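Local coordinates for flavoprotein 390 (Photobacterium phosphoreum, PDB 1FVP) that binds flavin mononucleotide carrying a covalently attached myristate, as a non-fluorescent homodimeric relative of bacterial luciferase, at the interface of chains A and B. Numbering follows the deposited sequence. Chains: chain A/B, Flavoprotein 390.

Contact 1: the interface of chains A and B. Residues chain A 56, 61-63, 65; chain B 12-14, 51-52.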
# COMPACT_ATOMS: atom_id res chain seq x y z
N ASP A 56 -16.00 9.37 5.28
CA ASP A 56 -15.99 10.74 4.74
C ASP A 56 -16.84 11.70 5.57
O ASP A 56 -17.29 11.39 6.68
CB ASP A 56 -16.51 10.69 3.29
CG ASP A 56 -17.94 10.14 3.24
OD1 ASP A 56 -18.73 10.33 4.17
OD2 ASP A 56 -18.25 9.51 2.20
N LYS A 61 -18.58 4.77 5.04
CA LYS A 61 -17.38 3.93 5.09
C LYS A 61 -16.76 3.81 3.70
O LYS A 61 -17.47 3.47 2.76
CB LYS A 61 -17.63 2.52 5.61
CG LYS A 61 -18.09 2.43 7.06
CD LYS A 61 -17.65 1.14 7.75
CE LYS A 61 -16.28 1.30 8.39
NZ LYS A 61 -16.42 1.01 9.84
N LEU A 62 -15.48 4.06 3.66
CA LEU A 62 -14.68 3.99 2.42
C LEU A 62 -14.47 2.52 2.08
O LEU A 62 -14.65 1.68 2.97
CB LEU A 62 -13.43 4.85 2.67
CG LEU A 62 -13.65 6.34 2.88
CD1 LEU A 62 -12.61 6.99 3.78
CD2 LEU A 62 -13.63 7.03 1.51
N ALA A 63 -14.11 2.24 0.85
CA ALA A 63 -13.87 0.90 0.31
C ALA A 63 -12.44 0.44 0.58
O ALA A 63 -11.53 0.86 -0.14
CB ALA A 63 -14.07 0.93 -1.21
N PHE A 65 -9.42 -0.78 0.21
CA PHE A 65 -8.66 -1.29 -0.95
C PHE A 65 -7.24 -1.47 -0.40
O PHE A 65 -6.75 -0.57 0.29
CB PHE A 65 -8.65 -0.43 -2.19
CG PHE A 65 -9.96 -0.20 -2.88
CD1 PHE A 65 -10.70 -1.28 -3.35
CD2 PHE A 65 -10.43 1.10 -3.06
CE1 PHE A 65 -11.91 -1.07 -4.00
CE2 PHE A 65 -11.65 1.34 -3.69
CZ PHE A 65 -12.38 0.24 -4.16
N ASN B 12 -9.19 8.53 -3.16
CA ASN B 12 -10.28 7.64 -2.70
C ASN B 12 -11.30 8.49 -1.95
O ASN B 12 -11.02 9.03 -0.87
CB ASN B 12 -9.69 6.46 -1.95
CG ASN B 12 -10.66 5.31 -1.75
OD1 ASN B 12 -11.46 5.26 -0.80
ND2 ASN B 12 -10.57 4.35 -2.68
N PHE B 13 -12.46 8.58 -2.55
CA PHE B 13 -13.60 9.36 -2.00
C PHE B 13 -14.85 8.88 -2.74
O PHE B 13 -14.75 8.20 -3.79
CB PHE B 13 -13.29 10.86 -2.07
CG PHE B 13 -13.22 11.40 -3.47
CD1 PHE B 13 -12.16 11.04 -4.31
CD2 PHE B 13 -14.21 12.24 -3.96
CE1 PHE B 13 -12.10 11.49 -5.63
CE2 PHE B 13 -14.17 12.71 -5.28
CZ PHE B 13 -13.10 12.33 -6.10
N TYR B 14 -16.02 9.19 -2.20
CA TYR B 14 -17.30 8.80 -2.77
C TYR B 14 -18.18 9.94 -3.29
O TYR B 14 -18.18 11.09 -2.85
CB TYR B 14 -18.17 8.06 -1.74
CG TYR B 14 -17.76 6.67 -1.37
CD1 TYR B 14 -17.26 5.76 -2.31
CD2 TYR B 14 -17.93 6.25 -0.05
CE1 TYR B 14 -16.90 4.47 -1.92
CE2 TYR B 14 -17.58 4.97 0.35
CZ TYR B 14 -17.06 4.08 -0.59
OH TYR B 14 -16.73 2.83 -0.16
N TYR B 51 -6.90 12.82 3.65
CA TYR B 51 -7.89 13.57 4.41
C TYR B 51 -8.44 12.99 5.69
O TYR B 51 -9.44 13.54 6.21
CB TYR B 51 -9.06 13.99 3.48
CG TYR B 51 -9.76 12.81 2.85
CD1 TYR B 51 -9.23 12.17 1.72
CD2 TYR B 51 -10.95 12.33 3.40
CE1 TYR B 51 -9.88 11.08 1.15
CE2 TYR B 51 -11.60 11.24 2.84
CZ TYR B 51 -11.06 10.62 1.71
OH TYR B 51 -11.74 9.55 1.19
N LEU B 52 -7.85 11.96 6.24
CA LEU B 52 -8.28 11.31 7.48
C LEU B 52 -7.54 11.83 8.71
O LEU B 52 -6.46 12.46 8.69
CB LEU B 52 -8.14 9.80 7.28
CG LEU B 52 -8.65 9.16 6.01
CD1 LEU B 52 -8.75 7.64 6.19
CD2 LEU B 52 -10.03 9.69 5.62
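A:Leu62 lies against B:Asn12, B:Tyr14 and B:Tyr51, where loops of two luciferase-family subunits meet in the homodimer. Its CG is anti to the carbonyl carbon (chi1 -65°), which carries the forked tip toward B:Tyr51. The two side chains meet tip to tip, the phenol OH of B:Tyr51 standing 3.2 Å from CD2 of A:Leu62. B:Leu52 slides past the other branch in the opposite direction.

B:Tyr14 supplies the polar grip. Its phenol OH donates a hydrogen bond to the carbonyl O of A:Lys61 at 3.1 Å, arriving in the carbonyl plane on a lone pair with a C=O...O angle of 131°. The same OH also lies 2.9 Å from the backbone N of A:Ala63, but that N-H points well aside, making this a close polar contact, not a clear second hydrogen bond. Farther back on this ring, the carboxylate OD2 of A:Asp56 faces CD2 of B:Tyr14 at 4.0 Å, the two planes nearly perpendicular.

B:Asn12 spreads its amide between two apolar neighbours. ND2 points at the edge of the A:Phe65 ring, in the ring plane and 3.3 Å from CD2, while OD1 lies 3.6 Å from CD2 of A:Leu62.

Contact 2: the interface of chains A and B. Residues chain A 25-26, 29; chain B 88, 90.
A:Met25, A:Asn26 and A:Leu29 share one side of helix 23-38 and meet B:Tyr88 at the C-terminal end of helix 79-88, with B:Leu90 following in extended loop conformation. The B:Tyr88 side chain dominates the contact, hiding 57 Å² against the partner. Its CG is anti to the carbonyl carbon (chi1 -54°), a turn that presents one face and one edge of the phenol ring to the A helix.

A:Met25 covers that face: its sulphur, SD, sits 4.1 Å above the plane over the ring centre. A:Leu29 comes to the same face at the rim, its side chain crossing that of B:Tyr88 at about a right angle. Branch CD2 of A:Leu29 does the touching, 3.4 Å from ring atom CD1, and also reaches B:Tyr88 CB at 4.0 Å. Thioether and methyl thus share the same side of the ring and probably restrict its tilt.

No hydrogen bond or salt bridge joins the two chains here, so the contact is carried mainly by apolar packing of the ring against the helix. Beyond the CB end of the ring, on the side of A:Met25, B:Leu90 makes a looser contact, its CD2 4.2 Å from the methyl CE of A:Met25. The amide of A:Asn26 is inclined 55° to the phenol plane, and its carbonyl OD1 lies in that plane at the ring edge, 3.8 Å from CE1 of B:Tyr88.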
# COMPACT_ATOMS: atom_id res chain seq x y z
N MET A 25 10.01 -0.11 16.39
CA MET A 25 10.39 0.28 15.05
C MET A 25 11.73 -0.20 14.57
O MET A 25 11.85 -0.48 13.35
CB MET A 25 10.21 1.79 14.85
CG MET A 25 9.60 1.90 13.47
SD MET A 25 10.70 2.87 12.42
CE MET A 25 9.70 2.90 10.92
N ASN A 26 12.71 -0.25 15.46
CA ASN A 26 14.06 -0.71 15.01
C ASN A 26 13.95 -2.17 14.57
O ASN A 26 14.60 -2.57 13.60
CB ASN A 26 15.13 -0.34 15.99
CG ASN A 26 15.82 0.94 15.50
OD1 ASN A 26 15.50 2.01 16.02
ND2 ASN A 26 16.69 0.77 14.50
N LEU A 29 12.43 -2.30 11.30
CA LEU A 29 13.39 -1.83 10.26
C LEU A 29 14.33 -2.98 9.88
O LEU A 29 14.92 -3.07 8.78
CB LEU A 29 14.02 -0.58 10.80
CG LEU A 29 14.01 0.74 10.07
CD1 LEU A 29 12.61 1.29 9.82
CD2 LEU A 29 14.75 1.75 10.96
N TYR B 88 15.77 7.54 10.37
CA TYR B 88 15.83 6.20 9.77
C TYR B 88 16.28 6.26 8.32
O TYR B 88 16.56 5.26 7.65
CB TYR B 88 14.43 5.62 10.01
CG TYR B 88 14.04 5.67 11.48
CD1 TYR B 88 14.64 4.79 12.38
CD2 TYR B 88 13.09 6.54 11.99
CE1 TYR B 88 14.29 4.77 13.72
CE2 TYR B 88 12.72 6.55 13.33
CZ TYR B 88 13.32 5.65 14.20
OH TYR B 88 13.00 5.65 15.53
N LEU B 90 14.70 7.20 5.75
CA LEU B 90 13.60 6.64 4.96
C LEU B 90 13.25 7.71 3.91
O LEU B 90 13.46 8.90 4.22
CB LEU B 90 12.44 6.37 5.92
CG LEU B 90 12.00 5.02 6.41
CD1 LEU B 90 13.14 4.04 6.62
CD2 LEU B 90 11.26 5.19 7.75

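Contact 3: the interface of chains A and B. Residues chain A 25, 29, 32, 45, 47; chain B 65, 70-72, 90.
A:Leu32 and A:Ile47 close on B:Leu72, which buries 46 Å² and forms the middle of the tightly packed part. CG of B:Leu72 is anti to its backbone N (chi1 177°), and the fork divides between two partners. CD2 meets CD1 of A:Leu32 at 3.3 Å, while CD1 faces CD1 of A:Ile47 at 3.9 Å; both pairs of side chains cross at about a right angle.

The same A:Ile47 methyl reaches the root of the B:Phe65 side chain, with CD1 3.6 Å from CB. At the other end of that ring A:Met25 approaches tip to tip, its terminal methyl CE 3.3 Å from CZ and somewhat off the ring plane, on the side from which A:Ile47 also comes. B:Phe65 is therefore touched by a strand at its root and a helix at its rim.

A:Ile45 packs closely too, against the backbone of B:Glu70: its methyl CD1 stands 3.2 Å from the carbonyl O, and its CG2 lies 3.8 Å from CA. The B:Glu70 carboxylate turns away, and B:Lys71 hides hardly any surface. The loose margin is where A:Leu29 faces B:Leu90, CD1 to CD1 at 4.2 Å. No polar bond crosses here. The patch gives the homodimer an apolar seam, and since A:Met25, B:Phe65 and B:Leu72 belong to residues lining sites for the myristate-bearing flavin, it probably also helps shape those pockets.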
# COMPACT_ATOMS: atom_id res chain seq x y z
N MET A 25 10.01 -0.11 16.39
CA MET A 25 10.39 0.28 15.05
C MET A 25 11.73 -0.20 14.57
O MET A 25 11.85 -0.48 13.35
CB MET A 25 10.21 1.79 14.85
CG MET A 25 9.60 1.90 13.47
SD MET A 25 10.70 2.87 12.42
CE MET A 25 9.70 2.90 10.92
N LEU A 29 12.43 -2.30 11.30
CA LEU A 29 13.39 -1.83 10.26
C LEU A 29 14.33 -2.98 9.88
O LEU A 29 14.92 -3.07 8.78
CB LEU A 29 14.02 -0.58 10.80
CG LEU A 29 14.01 0.74 10.07
CD1 LEU A 29 12.61 1.29 9.82
CD2 LEU A 29 14.75 1.75 10.96
N LEU A 32 12.60 -5.47 7.67
CA LEU A 32 12.67 -4.93 6.31
C LEU A 32 14.06 -5.17 5.71
O LEU A 32 14.18 -5.31 4.48
CB LEU A 32 12.34 -3.44 6.32
CG LEU A 32 10.93 -2.95 6.55
CD1 LEU A 32 10.90 -1.44 6.71
CD2 LEU A 32 10.05 -3.36 5.38
N ILE A 45 5.32 -5.59 1.08
CA ILE A 45 5.17 -5.31 2.52
C ILE A 45 3.86 -4.55 2.64
O ILE A 45 3.62 -3.73 1.74
CB ILE A 45 6.42 -4.65 3.17
CG1 ILE A 45 6.44 -3.13 3.04
CG2 ILE A 45 7.73 -5.31 2.65
CD1 ILE A 45 7.78 -2.40 2.77
N ILE A 47 0.74 -2.81 5.62
CA ILE A 47 0.63 -2.10 6.89
C ILE A 47 -0.79 -2.08 7.44
O ILE A 47 -1.51 -1.10 7.27
CB ILE A 47 1.21 -0.64 6.91
CG1 ILE A 47 2.68 -0.63 6.47
CG2 ILE A 47 1.02 -0.00 8.32
CD1 ILE A 47 3.59 0.48 7.04
N PHE B 65 2.90 6.13 7.33
CA PHE B 65 3.74 5.44 6.32
C PHE B 65 2.97 5.32 5.01
O PHE B 65 1.77 5.62 4.90
CB PHE B 65 4.17 4.06 6.80
CG PHE B 65 5.13 4.16 7.96
CD1 PHE B 65 4.62 4.28 9.25
CD2 PHE B 65 6.50 4.17 7.73
CE1 PHE B 65 5.48 4.39 10.32
CE2 PHE B 65 7.38 4.29 8.79
CZ PHE B 65 6.85 4.41 10.09
N GLU B 70 8.13 -3.76 -1.85
CA GLU B 70 9.01 -4.16 -0.76
C GLU B 70 9.61 -2.97 -0.02
O GLU B 70 10.29 -3.26 1.00
CB GLU B 70 10.22 -4.97 -1.23
CG GLU B 70 10.22 -5.34 -2.72
CD GLU B 70 10.39 -4.16 -3.63
OE1 GLU B 70 10.22 -3.02 -3.22
OE2 GLU B 70 10.73 -4.43 -4.79
N LYS B 71 9.40 -1.77 -0.50
CA LYS B 71 9.97 -0.55 0.09
C LYS B 71 9.02 0.29 0.92
O LYS B 71 7.85 0.40 0.56
CB LYS B 71 10.54 0.39 -0.98
CG LYS B 71 12.06 0.42 -1.01
CD LYS B 71 12.68 0.63 0.37
CE LYS B 71 12.61 2.06 0.91
NZ LYS B 71 13.93 2.45 1.49
N LEU B 72 9.52 0.89 1.98
CA LEU B 72 8.73 1.74 2.90
C LEU B 72 9.02 3.21 2.58
O LEU B 72 10.12 3.48 2.06
CB LEU B 72 9.09 1.28 4.31
CG LEU B 72 8.52 1.96 5.53
CD1 LEU B 72 7.03 1.71 5.70
CD2 LEU B 72 9.16 1.37 6.79
N LEU B 90 14.70 7.20 5.75
CA LEU B 90 13.60 6.64 4.96
C LEU B 90 13.25 7.71 3.91
O LEU B 90 13.46 8.90 4.22
CB LEU B 90 12.44 6.37 5.92
CG LEU B 90 12.00 5.02 6.41
CD1 LEU B 90 13.14 4.04 6.62
CD2 LEU B 90 11.26 5.19 7.75

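Contacts 2 and 3 adjoin, their C-alpha centres about 8 Å apart, and share A:Met25, A:Leu29 and B:Leu90, so helix 23-38 of chain A serves both. Contact 1 lies about 28 Å from contact 2 and 23 Å from contact 3, at another end of the interface. Phe65 serves chain A in contact 1 and chain B in contact 3. A hydrogen-bonded loop contact thus complements an apolar patch of helix and strands. The two-fold axis repeats each contact with chains exchanged, distributing the dimer's hold widely. All three include residues that line flavin sites, which thus lie near the interface, and dimerisation may help shape them.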